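Local coordinates for protein putative methyltransferase from antibiotic biosynthesis pathway (Anabaena variabilis ATCC 29413, PDB 3EGE) that probably transfers a methyl group from S-adenosylmethionine to an acceptor that is not known, perhaps in an antibiotic biosynthesis pathway, at residues A[108-113]-A[162-167]; A[115-120]-A[126-131]; A[139-142]-A[147-150]; A[191-196]-A[248-253]; A[133-138]-A[156-161]. All coordinates share one frame; numbering follows the deposited sequence.

Contact 1: residues A[108-113]-A[162-167]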
# COMPACT_ATOMS: atom_id res chain seq x y z
N SER A 108 3.35 6.08 13.64
CA SER A 108 2.93 7.05 14.67
C SER A 108 3.74 8.36 14.63
O SER A 108 3.21 9.41 14.99
CB SER A 108 2.97 6.40 16.07
OG SER A 108 4.29 6.10 16.46
N HIS A 109 5.02 8.30 14.26
CA HIS A 109 5.87 9.52 14.16
C HIS A 109 6.51 9.49 12.78
O HIS A 109 7.61 8.97 12.60
CB HIS A 109 6.88 9.56 15.31
CG HIS A 109 6.24 9.53 16.66
ND1 HIS A 109 5.56 10.61 17.18
CD2 HIS A 109 6.17 8.55 17.59
CE1 HIS A 109 5.10 10.29 18.38
NE2 HIS A 109 5.45 9.05 18.65
N LEU A 110 5.76 9.98 11.80
CA LEU A 110 6.13 9.93 10.37
C LEU A 110 7.44 10.64 10.04
O LEU A 110 8.21 10.13 9.23
CB LEU A 110 5.00 10.48 9.48
CG LEU A 110 5.06 10.27 7.96
CD1 LEU A 110 5.19 8.79 7.59
CD2 LEU A 110 3.82 10.88 7.29
N GLU A 111 7.69 11.78 10.68
CA GLU A 111 8.90 12.56 10.46
C GLU A 111 10.15 11.79 10.88
O GLU A 111 11.07 11.62 10.08
CB GLU A 111 8.77 13.91 11.16
CG GLU A 111 9.96 14.85 10.92
CD GLU A 111 9.57 16.32 10.66
OE1 GLU A 111 8.45 16.73 11.04
OE2 GLU A 111 10.40 17.05 10.06
N LYS A 112 10.15 11.28 12.10
CA LYS A 112 11.26 10.46 12.61
C LYS A 112 11.45 9.18 11.75
O LYS A 112 12.60 8.76 11.53
CB LYS A 112 11.02 10.11 14.10
CG LYS A 112 12.12 9.28 14.78
CD LYS A 112 13.44 10.03 14.97
CE LYS A 112 14.60 9.08 15.24
NZ LYS A 112 14.29 8.10 16.34
N SER A 113 10.36 8.57 11.28
CA SER A 113 10.44 7.40 10.37
C SER A 113 11.14 7.76 9.05
O SER A 113 11.98 6.99 8.54
CB SER A 113 9.06 6.80 10.08
OG SER A 113 8.47 6.38 11.30
N ILE A 162 4.92 14.78 0.85
CA ILE A 162 6.06 15.16 0.01
C ILE A 162 7.00 16.10 0.78
O ILE A 162 8.20 15.88 0.83
CB ILE A 162 5.62 15.84 -1.32
CG1 ILE A 162 4.96 14.80 -2.25
CG2 ILE A 162 6.85 16.47 -2.07
CD1 ILE A 162 4.19 15.42 -3.45
N ASN A 163 6.42 17.15 1.37
CA ASN A 163 7.16 18.12 2.17
C ASN A 163 7.93 17.48 3.36
O ASN A 163 9.09 17.79 3.55
CB ASN A 163 6.21 19.24 2.63
CG ASN A 163 6.91 20.34 3.41
OD1 ASN A 163 8.10 20.64 3.21
ND2 ASN A 163 6.16 20.98 4.31
N LEU A 164 7.28 16.59 4.14
CA LEU A 164 7.94 15.95 5.30
C LEU A 164 9.10 15.07 4.87
O LEU A 164 10.13 15.03 5.55
CB LEU A 164 6.96 15.13 6.16
CG LEU A 164 5.91 15.84 7.03
CD1 LEU A 164 5.07 14.79 7.73
CD2 LEU A 164 6.52 16.77 8.06
N LEU A 165 8.95 14.38 3.75
CA LEU A 165 9.99 13.53 3.22
C LEU A 165 11.14 14.40 2.75
O LEU A 165 12.29 14.20 3.16
CB LEU A 165 9.47 12.65 2.06
CG LEU A 165 10.41 11.55 1.52
CD1 LEU A 165 10.88 10.62 2.65
CD2 LEU A 165 9.72 10.75 0.38
N GLN A 166 10.80 15.40 1.93
CA GLN A 166 11.76 16.33 1.35
C GLN A 166 12.59 17.08 2.40
O GLN A 166 13.79 17.18 2.25
CB GLN A 166 11.04 17.27 0.37
CG GLN A 166 11.94 17.99 -0.59
CD GLN A 166 11.18 18.42 -1.85
OE1 GLN A 166 11.69 18.24 -2.96
NE2 GLN A 166 9.94 18.96 -1.68
N GLU A 167 11.94 17.55 3.47
CA GLU A 167 12.61 18.19 4.62
C GLU A 167 13.61 17.30 5.37
O GLU A 167 14.61 17.80 5.87
CB GLU A 167 11.60 18.66 5.66
CG GLU A 167 10.86 19.92 5.31
CD GLU A 167 9.68 20.21 6.25
OE1 GLU A 167 9.23 19.31 7.01
OE2 GLU A 167 9.18 21.35 6.19
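Glu111 and Leu110 on the first turn of helix 110-120 meet Leu164 and Glu167 on helix 158-169. Leu164 is the hub. Its CB starts toward the other helix, and CG, turned away from the carbonyl carbon (chi1 -71°), forks between two neighbours. Branch CD1 comes up to CD2 of Leu110 at 4.1 Å, a methyl-to-methyl touch; branch CD2 faces the carboxylate of Glu111, 3.6 Å from OE1 and 4.0 Å from CD. The Glu111 chain runs at about a right angle to Leu164 and, bent at chi2, brings its carboxylate across. In the Rossmann-like fold of class I methyltransferases, helix 110-120 is the crossover between the parallel strands 97-101 and 126-131; helix 158-169 follows later in the chain and packs alongside its beginning, with Phe114 of the first helix also touching Leu164 and Leu165. The carboxylates of Glu111 and Glu167 lie with planes 17° apart, OE2 of Glu111 4.0 Å from OE1 of Glu167. If both are ionised they probably repel each other, and the hydrogen bond that Asn168 ND2 donates to Glu111 OE2 may offset this.

Contact 2: residues A[115-120]-A[126-131]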
# COMPACT_ATOMS: atom_id res chain seq x y z
N GLN A 115 13.33 10.35 8.72
CA GLN A 115 14.72 10.57 9.17
C GLN A 115 15.49 9.26 9.29
O GLN A 115 16.66 9.20 8.88
CB GLN A 115 14.76 11.30 10.52
CG GLN A 115 14.23 12.71 10.47
CD GLN A 115 13.92 13.31 11.82
OE1 GLN A 115 14.35 12.80 12.86
NE2 GLN A 115 13.19 14.41 11.82
N GLU A 116 14.82 8.24 9.83
CA GLU A 116 15.36 6.87 9.92
C GLU A 116 15.67 6.24 8.56
O GLU A 116 16.68 5.54 8.43
CB GLU A 116 14.41 5.93 10.72
CG GLU A 116 14.42 6.06 12.24
CD GLU A 116 15.73 5.63 12.85
OE1 GLU A 116 16.68 6.46 12.93
OE2 GLU A 116 15.82 4.46 13.26
N MSE A 117 14.81 6.46 7.56
CA MSE A 117 15.05 5.95 6.21
C MSE A 117 16.29 6.59 5.61
O MSE A 117 17.12 5.89 5.04
CB MSE A 117 13.85 6.19 5.28
CG MSE A 117 12.61 5.38 5.68
SE MSE A 117 11.12 5.85 4.62
CE MSE A 117 9.70 4.70 5.50
N GLN A 118 16.40 7.91 5.76
CA GLN A 118 17.57 8.64 5.31
C GLN A 118 18.86 8.18 6.02
O GLN A 118 19.91 8.12 5.39
CB GLN A 118 17.34 10.16 5.46
CG GLN A 118 18.52 11.06 4.99
CD GLN A 118 18.95 10.83 3.53
OE1 GLN A 118 18.11 10.66 2.63
NE2 GLN A 118 20.25 10.88 3.30
N ARG A 119 18.76 7.84 7.30
CA ARG A 119 19.92 7.40 8.09
C ARG A 119 20.52 6.08 7.60
O ARG A 119 21.75 5.92 7.55
CB ARG A 119 19.53 7.28 9.57
CG ARG A 119 20.65 6.86 10.53
CD ARG A 119 20.17 6.65 11.96
NE ARG A 119 19.21 5.55 12.07
CZ ARG A 119 19.52 4.25 12.07
NH1 ARG A 119 20.75 3.83 11.88
NH2 ARG A 119 18.54 3.37 12.19
N ILE A 120 19.64 5.15 7.23
CA ILE A 120 20.05 3.81 6.78
C ILE A 120 20.47 3.70 5.33
O ILE A 120 21.21 2.76 4.97
CB ILE A 120 18.96 2.70 7.13
CG1 ILE A 120 17.68 2.82 6.26
CG2 ILE A 120 18.68 2.74 8.63
CD1 ILE A 120 16.68 1.66 6.41
N ILE A 126 14.43 6.27 -2.02
CA ILE A 126 13.34 5.96 -1.12
C ILE A 126 12.11 5.93 -2.05
O ILE A 126 11.89 6.89 -2.79
CB ILE A 126 13.22 7.00 0.02
CG1 ILE A 126 14.50 6.98 0.90
CG2 ILE A 126 12.01 6.70 0.87
CD1 ILE A 126 14.53 8.05 2.01
N VAL A 127 11.40 4.81 -2.07
CA VAL A 127 10.20 4.61 -2.89
C VAL A 127 9.02 4.30 -1.94
O VAL A 127 8.99 3.26 -1.30
CB VAL A 127 10.39 3.44 -3.90
CG1 VAL A 127 9.11 3.25 -4.79
CG2 VAL A 127 11.64 3.67 -4.77
N LEU A 128 8.05 5.21 -1.86
CA LEU A 128 6.86 5.04 -1.01
C LEU A 128 5.61 4.89 -1.89
O LEU A 128 5.38 5.74 -2.71
CB LEU A 128 6.68 6.27 -0.09
CG LEU A 128 7.91 6.72 0.75
CD1 LEU A 128 7.57 7.95 1.62
CD2 LEU A 128 8.44 5.58 1.61
N LEU A 129 4.86 3.79 -1.75
CA LEU A 129 3.55 3.65 -2.40
C LEU A 129 2.60 4.08 -1.28
O LEU A 129 2.51 3.42 -0.24
CB LEU A 129 3.19 2.25 -2.90
CG LEU A 129 1.80 2.13 -3.58
CD1 LEU A 129 1.62 3.13 -4.75
CD2 LEU A 129 1.50 0.71 -4.06
N THR A 130 1.93 5.21 -1.52
CA THR A 130 1.05 5.85 -0.57
C THR A 130 -0.21 6.34 -1.30
O THR A 130 -0.48 5.93 -2.42
CB THR A 130 1.82 7.00 0.17
OG1 THR A 130 1.02 7.56 1.22
CG2 THR A 130 2.29 8.09 -0.81
N PHE A 131 -0.97 7.19 -0.64
CA PHE A 131 -2.20 7.69 -1.20
C PHE A 131 -2.65 9.02 -0.58
O PHE A 131 -2.21 9.44 0.51
CB PHE A 131 -3.33 6.65 -0.95
CG PHE A 131 -3.65 6.45 0.51
CD1 PHE A 131 -2.89 5.56 1.28
CD2 PHE A 131 -4.64 7.18 1.14
CE1 PHE A 131 -3.14 5.40 2.65
CE2 PHE A 131 -4.90 7.03 2.51
CZ PHE A 131 -4.15 6.14 3.26
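Within the beta-alpha-beta unit formed by strand 97-101, helix 110-120 and strand 126-131, the last turns of the helix lie over the strand that follows it. Selenomethionine Met117 reaches down from the helix to Ile126 and Leu128. Its CB meets Ile126 CD1 at 3.8 Å. Beyond CG the chain is extended, which carries SE along the strand to Ile126 CG2 (3.9 Å) and Leu128 CD2 (4.0 Å). Ile126 thus touches Met117 through both branches, and its CD1 also lies 4.2 Å from the backbone N of Gln118. The short helix and strand segments run roughly antiparallel, at 145°, with axes 10.7 Å apart. Around this apolar layer, Val98 and Ser100 of strand 97-101 also touch Met117, and Leu165 of helix 158-169 touches Leu128. Such a helix-on-sheet layer belongs to the right-handed crossover of the Rossmann-like methyltransferase fold.

Contact 3: residues A[139-142]-A[147-150]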
# COMPACT_ATOMS: atom_id res chain seq x y z
N ILE A 139 -15.83 7.27 -6.64
CA ILE A 139 -15.89 5.79 -6.69
C ILE A 139 -17.19 5.35 -6.02
O ILE A 139 -17.50 5.81 -4.92
CB ILE A 139 -14.70 5.07 -5.90
CG1 ILE A 139 -13.35 5.72 -6.17
CG2 ILE A 139 -14.61 3.58 -6.25
CD1 ILE A 139 -13.00 5.80 -7.68
N TRP A 140 -17.92 4.46 -6.68
CA TRP A 140 -19.13 3.82 -6.15
C TRP A 140 -18.95 3.17 -4.76
O TRP A 140 -19.89 3.16 -3.97
CB TRP A 140 -19.64 2.73 -7.14
CG TRP A 140 -18.71 1.59 -7.28
CD1 TRP A 140 -17.69 1.49 -8.15
CD2 TRP A 140 -18.67 0.42 -6.46
NE1 TRP A 140 -17.01 0.33 -7.95
CE2 TRP A 140 -17.58 -0.35 -6.91
CE3 TRP A 140 -19.45 -0.05 -5.39
CZ2 TRP A 140 -17.26 -1.59 -6.34
CZ3 TRP A 140 -19.13 -1.28 -4.81
CH2 TRP A 140 -18.03 -2.03 -5.29
N LEU A 141 -17.76 2.58 -4.53
CA LEU A 141 -17.43 1.80 -3.32
C LEU A 141 -17.82 2.46 -2.00
O LEU A 141 -18.41 1.81 -1.12
CB LEU A 141 -15.92 1.46 -3.31
CG LEU A 141 -15.35 0.53 -2.23
CD1 LEU A 141 -16.14 -0.79 -2.18
CD2 LEU A 141 -13.81 0.30 -2.41
N TYR A 142 -17.55 3.76 -1.92
CA TYR A 142 -17.78 4.51 -0.68
C TYR A 142 -19.23 4.86 -0.40
O TYR A 142 -19.54 5.26 0.71
CB TYR A 142 -16.89 5.73 -0.61
CG TYR A 142 -15.46 5.39 -0.97
CD1 TYR A 142 -14.75 4.41 -0.28
CD2 TYR A 142 -14.82 6.07 -2.02
CE1 TYR A 142 -13.44 4.08 -0.65
CE2 TYR A 142 -13.55 5.77 -2.37
CZ TYR A 142 -12.85 4.78 -1.69
OH TYR A 142 -11.58 4.53 -2.12
N PHE A 147 -16.86 3.94 5.69
CA PHE A 147 -15.72 3.77 6.58
C PHE A 147 -14.37 3.68 5.86
O PHE A 147 -13.36 4.17 6.39
CB PHE A 147 -15.91 2.59 7.53
CG PHE A 147 -16.25 1.30 6.85
CD1 PHE A 147 -15.24 0.48 6.33
CD2 PHE A 147 -17.59 0.91 6.71
CE1 PHE A 147 -15.56 -0.71 5.67
CE2 PHE A 147 -17.92 -0.29 6.07
CZ PHE A 147 -16.90 -1.10 5.56
N LEU A 148 -14.34 3.08 4.67
CA LEU A 148 -13.10 3.01 3.86
C LEU A 148 -12.60 4.39 3.46
O LEU A 148 -11.43 4.65 3.51
CB LEU A 148 -13.30 2.18 2.60
CG LEU A 148 -13.67 0.70 2.73
CD1 LEU A 148 -13.89 0.13 1.34
CD2 LEU A 148 -12.62 -0.12 3.50
N TRP A 149 -13.53 5.27 3.10
CA TRP A 149 -13.23 6.64 2.70
C TRP A 149 -12.78 7.49 3.89
O TRP A 149 -11.79 8.24 3.80
CB TRP A 149 -14.49 7.23 2.06
CG TRP A 149 -14.30 8.56 1.43
CD1 TRP A 149 -13.73 8.82 0.21
CD2 TRP A 149 -14.72 9.83 1.95
NE1 TRP A 149 -13.75 10.16 -0.04
CE2 TRP A 149 -14.33 10.81 1.01
CE3 TRP A 149 -15.37 10.22 3.13
CZ2 TRP A 149 -14.58 12.17 1.20
CZ3 TRP A 149 -15.63 11.57 3.33
CH2 TRP A 149 -15.23 12.54 2.36
N GLU A 150 -13.54 7.37 4.97
CA GLU A 150 -13.29 8.05 6.23
C GLU A 150 -11.93 7.68 6.82
O GLU A 150 -11.21 8.56 7.30
CB GLU A 150 -14.39 7.70 7.24
CG GLU A 150 -15.75 8.31 6.91
CD GLU A 150 -16.93 7.62 7.61
OE1 GLU A 150 -16.76 6.76 8.51
OE2 GLU A 150 -18.06 7.91 7.22
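Tyr142 and Leu141 pack against Leu148 and Trp149 where the chain, having left strand 126-131 of the Rossmann-like sheet, turns back as helix 146-153. This is a local packing that joins the loop after the strand to the helix. The buried side is made by the leucines. Leu148 CD1 wedges against Leu141, 3.8 Å from CD2 and 3.9 Å from CG, the two side chains crossing at about a right angle; Leu148 CB then comes to the edge of the Tyr142 ring, near its plane, 3.8 Å from CE1. Leu148 also touches Ser210 and Phe211 of helix 209-213, and Leu141 touches Tyr199, so this side faces the interior. Toward solvent the contact passes to Trp149, an exposed residue, yet the packing on Tyr142 is just as close here. Trp149 CB sits over one face of the Tyr142 ring in a CH-pi contact, 3.7 Å from Tyr142 CG, 4.0 Å from the ring centroid and 29° off the normal. The ring planes of Tyr142 and the five-membered ring of Trp149 are inclined at 49° with centroids 5.1 Å apart, an oblique pairing. With CG anti to the backbone N (chi1 -172°), Trp149 carries its indole across the tyrosine, so that Trp149 CD1 stands over the rim of the Tyr142 face, 3.7 Å from Tyr142 CD2.

Contact 4: residues A[191-196]-A[248-253]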
# COMPACT_ATOMS: atom_id res chain seq x y z
N ALA A 191 -9.15 -1.98 -4.75
CA ALA A 191 -8.65 -2.79 -5.85
C ALA A 191 -9.76 -3.52 -6.64
O ALA A 191 -9.61 -3.69 -7.85
CB ALA A 191 -7.56 -3.77 -5.36
N ALA A 192 -10.87 -3.90 -5.98
CA ALA A 192 -12.00 -4.55 -6.67
C ALA A 192 -13.04 -3.50 -7.21
O ALA A 192 -14.25 -3.79 -7.33
CB ALA A 192 -12.65 -5.58 -5.78
N TRP A 193 -12.54 -2.30 -7.58
CA TRP A 193 -13.37 -1.22 -8.15
C TRP A 193 -14.19 -1.58 -9.40
O TRP A 193 -15.15 -0.91 -9.69
CB TRP A 193 -12.52 0.02 -8.50
CG TRP A 193 -11.48 -0.18 -9.54
CD1 TRP A 193 -10.18 -0.53 -9.34
CD2 TRP A 193 -11.63 0.02 -10.95
NE1 TRP A 193 -9.50 -0.56 -10.53
CE2 TRP A 193 -10.36 -0.22 -11.54
CE3 TRP A 193 -12.70 0.40 -11.78
CZ2 TRP A 193 -10.14 -0.14 -12.92
CZ3 TRP A 193 -12.47 0.50 -13.16
CH2 TRP A 193 -11.21 0.22 -13.71
N ARG A 194 -13.77 -2.58 -10.17
CA ARG A 194 -14.53 -3.00 -11.35
C ARG A 194 -15.15 -4.39 -11.14
O ARG A 194 -15.75 -4.92 -12.07
CB ARG A 194 -13.64 -2.96 -12.60
CG ARG A 194 -14.37 -2.37 -13.83
CD ARG A 194 -13.49 -2.48 -15.07
NE ARG A 194 -13.52 -3.84 -15.59
CZ ARG A 194 -12.98 -4.25 -16.74
NH1 ARG A 194 -12.29 -3.42 -17.52
NH2 ARG A 194 -13.12 -5.53 -17.10
N ARG A 195 -15.04 -4.92 -9.92
CA ARG A 195 -15.51 -6.26 -9.56
C ARG A 195 -16.30 -6.16 -8.24
O ARG A 195 -15.89 -6.75 -7.23
CB ARG A 195 -14.30 -7.18 -9.41
CG ARG A 195 -13.54 -7.44 -10.71
CD ARG A 195 -12.21 -8.15 -10.48
NE ARG A 195 -11.20 -7.26 -9.90
CZ ARG A 195 -9.98 -7.63 -9.48
NH1 ARG A 195 -9.58 -8.89 -9.51
NH2 ARG A 195 -9.16 -6.70 -9.00
N PRO A 196 -17.45 -5.45 -8.25
CA PRO A 196 -18.19 -5.16 -7.02
C PRO A 196 -18.57 -6.36 -6.16
O PRO A 196 -18.62 -6.25 -4.91
CB PRO A 196 -19.45 -4.44 -7.53
CG PRO A 196 -19.57 -4.85 -8.93
CD PRO A 196 -18.16 -4.92 -9.42
N ILE A 248 -8.32 3.25 -13.32
CA ILE A 248 -8.93 4.37 -12.59
C ILE A 248 -7.97 4.96 -11.54
O ILE A 248 -7.14 4.25 -10.99
CB ILE A 248 -10.26 3.91 -11.90
CG1 ILE A 248 -11.16 5.11 -11.61
CG2 ILE A 248 -9.98 3.07 -10.65
CD1 ILE A 248 -12.56 4.72 -11.10
N ASP A 249 -8.12 6.26 -11.28
CA ASP A 249 -7.33 6.94 -10.27
C ASP A 249 -8.11 7.03 -8.97
O ASP A 249 -9.06 7.78 -8.89
CB ASP A 249 -6.90 8.36 -10.71
CG ASP A 249 -5.89 8.99 -9.73
OD1 ASP A 249 -5.47 8.37 -8.73
OD2 ASP A 249 -5.49 10.13 -9.96
N ILE A 250 -7.65 6.29 -7.96
CA ILE A 250 -8.26 6.30 -6.63
C ILE A 250 -7.29 6.95 -5.62
O ILE A 250 -7.36 6.69 -4.41
CB ILE A 250 -8.75 4.89 -6.22
CG1 ILE A 250 -9.51 4.24 -7.39
CG2 ILE A 250 -9.71 4.96 -4.99
CD1 ILE A 250 -9.95 2.80 -7.12
N GLY A 251 -6.44 7.85 -6.12
CA GLY A 251 -5.50 8.60 -5.30
C GLY A 251 -4.24 7.89 -4.86
O GLY A 251 -3.54 8.41 -4.00
N TYR A 252 -3.92 6.72 -5.43
CA TYR A 252 -2.67 6.02 -5.10
C TYR A 252 -1.53 6.72 -5.83
O TYR A 252 -1.64 7.04 -7.03
CB TYR A 252 -2.73 4.54 -5.42
CG TYR A 252 -3.71 3.79 -4.55
CD1 TYR A 252 -5.08 3.69 -4.93
CD2 TYR A 252 -3.30 3.20 -3.36
CE1 TYR A 252 -6.02 3.00 -4.13
CE2 TYR A 252 -4.22 2.48 -2.53
CZ TYR A 252 -5.59 2.38 -2.93
OH TYR A 252 -6.54 1.71 -2.16
N ARG A 253 -0.45 6.94 -5.08
CA ARG A 253 0.71 7.70 -5.53
C ARG A 253 2.04 7.12 -5.05
O ARG A 253 2.17 6.71 -3.89
CB ARG A 253 0.63 9.12 -4.94
CG ARG A 253 -0.54 9.98 -5.37
CD ARG A 253 -0.33 10.52 -6.80
NE ARG A 253 -1.45 11.33 -7.24
CZ ARG A 253 -2.65 10.88 -7.63
NH1 ARG A 253 -2.93 9.60 -7.67
NH2 ARG A 253 -3.59 11.73 -8.00
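Trp193 lies with one face of its indole against Ile248, joining the type I beta turn Ala192-Arg195 to the antiparallel end of the mixed sheet, where strands 247-248 and 252-258 flank strand 172-181. The methyl CG2 of Ile248 stands almost straight above the five-membered ring, 3.4 Å from its centroid and 11° off the normal: a close CH-pi contact. The two side chains run antiparallel past one another. Trp193 holds CG between its backbone N and carbonyl carbon (chi1 63°), and Ile248 CG2 occupies the same kind of position on its own residue, so the methyl rather than the longer CG1 branch meets the ring. On the opposite indole face lies CB of Arg194, offset toward the rim, so the ring is sandwiched between aliphatic groups. Ile250 comes in obliquely, its CD1 4.0 Å from both CB and CD1 of Trp193. Leu180 of strand 172-181 touches both Trp193 and Ile250, and the indole NE1 is bonded to Pro181 O, which, with the packing on both faces, limits the ring's rotation. Around Ile250 the chain makes an Asx turn, Asp249 OD1 accepting from Gly251 N at 2.8 Å. Arg253 meets the same carboxylate end-on, NH1 reaching Asp249 OD1 at 3.0 Å and NH2 reaching OD2 at 3.2 Å.

Contact 5: residues A[133-138]-A[156-161]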
# COMPACT_ATOMS: atom_id res chain seq x y z
N ILE A 133 -6.75 10.23 -0.65
CA ILE A 133 -8.15 10.06 -1.08
C ILE A 133 -8.77 11.37 -1.65
O ILE A 133 -9.65 11.32 -2.51
CB ILE A 133 -9.03 9.48 0.10
CG1 ILE A 133 -10.28 8.78 -0.42
CG2 ILE A 133 -9.40 10.60 1.10
CD1 ILE A 133 -10.04 7.57 -1.22
N ARG A 134 -8.28 12.53 -1.18
CA ARG A 134 -8.65 13.86 -1.67
C ARG A 134 -8.36 14.06 -3.17
O ARG A 134 -8.95 14.97 -3.78
CB ARG A 134 -7.96 14.99 -0.84
CG ARG A 134 -8.48 15.16 0.61
CD ARG A 134 -7.56 15.96 1.56
NE ARG A 134 -6.52 15.04 1.85
CZ ARG A 134 -6.28 14.38 2.99
NH1 ARG A 134 -6.84 14.65 4.16
NH2 ARG A 134 -5.32 13.50 2.94
N LEU A 135 -7.44 13.25 -3.73
CA LEU A 135 -7.06 13.29 -5.15
C LEU A 135 -7.79 12.24 -6.00
O LEU A 135 -7.66 12.26 -7.23
CB LEU A 135 -5.56 13.06 -5.30
CG LEU A 135 -4.63 14.04 -4.58
CD1 LEU A 135 -3.19 13.53 -4.68
CD2 LEU A 135 -4.82 15.41 -5.17
N ALA A 136 -8.55 11.35 -5.35
CA ALA A 136 -9.30 10.33 -6.04
C ALA A 136 -10.54 10.89 -6.78
O ALA A 136 -11.12 11.95 -6.43
CB ALA A 136 -9.72 9.21 -5.06
N GLN A 137 -10.91 10.18 -7.84
CA GLN A 137 -12.11 10.46 -8.57
C GLN A 137 -13.26 9.73 -7.84
O GLN A 137 -13.01 8.85 -7.00
CB GLN A 137 -11.96 10.10 -10.04
CG GLN A 137 -11.90 8.63 -10.42
CD GLN A 137 -11.48 8.48 -11.89
OE1 GLN A 137 -10.28 8.42 -12.21
NE2 GLN A 137 -12.46 8.48 -12.79
N ARG A 138 -14.49 10.16 -8.10
CA ARG A 138 -15.71 9.57 -7.52
C ARG A 138 -15.73 8.04 -7.72
O ARG A 138 -15.63 7.58 -8.84
CB ARG A 138 -16.92 10.22 -8.19
CG ARG A 138 -18.29 9.69 -7.81
CD ARG A 138 -18.86 10.29 -6.56
NE ARG A 138 -19.97 9.48 -6.06
CZ ARG A 138 -21.17 9.38 -6.62
NH1 ARG A 138 -21.53 10.06 -7.70
NH2 ARG A 138 -22.06 8.57 -6.07
N LEU A 156 -2.61 12.33 5.95
CA LEU A 156 -2.17 13.60 5.41
C LEU A 156 -2.32 13.79 3.90
O LEU A 156 -2.19 12.84 3.13
CB LEU A 156 -0.67 13.77 5.65
CG LEU A 156 -0.08 13.86 7.05
CD1 LEU A 156 1.44 13.90 6.91
CD2 LEU A 156 -0.63 15.07 7.78
N PRO A 157 -2.58 15.04 3.47
CA PRO A 157 -2.53 15.38 2.06
C PRO A 157 -1.16 15.04 1.42
O PRO A 157 -0.13 15.11 2.10
CB PRO A 157 -2.73 16.90 2.06
CG PRO A 157 -3.55 17.15 3.26
CD PRO A 157 -3.00 16.20 4.28
N LEU A 158 -1.16 14.69 0.13
CA LEU A 158 0.06 14.31 -0.59
C LEU A 158 1.17 15.36 -0.49
O LEU A 158 2.33 15.00 -0.35
CB LEU A 158 -0.24 14.02 -2.07
CG LEU A 158 0.85 13.26 -2.86
CD1 LEU A 158 0.90 11.79 -2.40
CD2 LEU A 158 0.57 13.37 -4.35
N ASP A 159 0.80 16.63 -0.56
CA ASP A 159 1.77 17.74 -0.45
C ASP A 159 2.48 17.78 0.91
O ASP A 159 3.68 18.03 0.95
CB ASP A 159 1.10 19.10 -0.77
CG ASP A 159 0.80 19.27 -2.26
OD1 ASP A 159 1.31 18.46 -3.09
OD2 ASP A 159 0.07 20.24 -2.62
N GLU A 160 1.73 17.53 1.99
CA GLU A 160 2.33 17.44 3.34
C GLU A 160 3.31 16.26 3.41
O GLU A 160 4.42 16.41 3.94
CB GLU A 160 1.25 17.35 4.44
CG GLU A 160 0.44 18.67 4.55
CD GLU A 160 -0.59 18.72 5.70
OE1 GLU A 160 -0.41 18.03 6.73
OE2 GLU A 160 -1.57 19.50 5.59
N GLN A 161 2.92 15.13 2.82
CA GLN A 161 3.76 13.92 2.79
C GLN A 161 5.06 14.20 2.04
O GLN A 161 6.15 13.89 2.57
CB GLN A 161 3.05 12.74 2.13
CG GLN A 161 1.79 12.25 2.84
CD GLN A 161 1.13 11.10 2.09
OE1 GLN A 161 1.77 10.10 1.77
NE2 GLN A 161 -0.17 11.24 1.83
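Arg134 lays its guanidinium over Pro157, while Leu135 packs on Leu158. The flat contact is with the proline: the bend at chi3 (-76°) brings one guanidinium face onto Pro157 CG, 3.8 Å above the plane and over its centre. Arg134 NH2 also comes close to the Leu156-Pro157 peptide, 3.2 Å from both Leu156 C and Pro157 N, without a hydrogen bond to either residue. The apolar contact is smaller. Leu135 CD1 meets Leu158 CD2 at 3.8 Å and CB at 4.0 Å, the side chains crossing at about a right angle. The polar partners of Arg134 lie outside the two segments: NH2 donates to Phe155 O and NE forms a salt bridge with Asp132 OD1. The other carboxylate oxygen, Asp132 OD2, accepts from Leu158 N at the start of the helix, where Pro157 holds the N-cap position, so Asp132 serves both the arginine and the helix. Within 156-161, Gln161 NE2 donates to Leu156 O at 2.9 Å. The contact lies on the surface, between the loop leaving strand 126-131 and the start of helix 158-169; helix 146-153 covers Ile133, and Arg253 and Ile255 of strand 252-258 touch Leu158.

How the contacts relate
Following the chain, helix 110-120 opens contact 1 and leads into contact 2, which closes a short loop back onto strand 126-131. Next, 133-138 opens contact 5; inside it contact 3 forms and closes on helix 146-153 before 156-161 completes contact 5. Helix 158-169 then closes contact 1, so contacts 2, 3 and 5 are all nested within it. Contact 4 comes later, in series, joining the 191-196 turn to 248-253. No contacts cross. Contact 1 pairs helices 110-120 and 158-169, and contact 2 packs the former on strand 126-131; contacts 3, 4 and 5 meet at the other end, where Gln137 OE1 accepts from Asp249 N and Trp140 NE1 donates to Trp193 O.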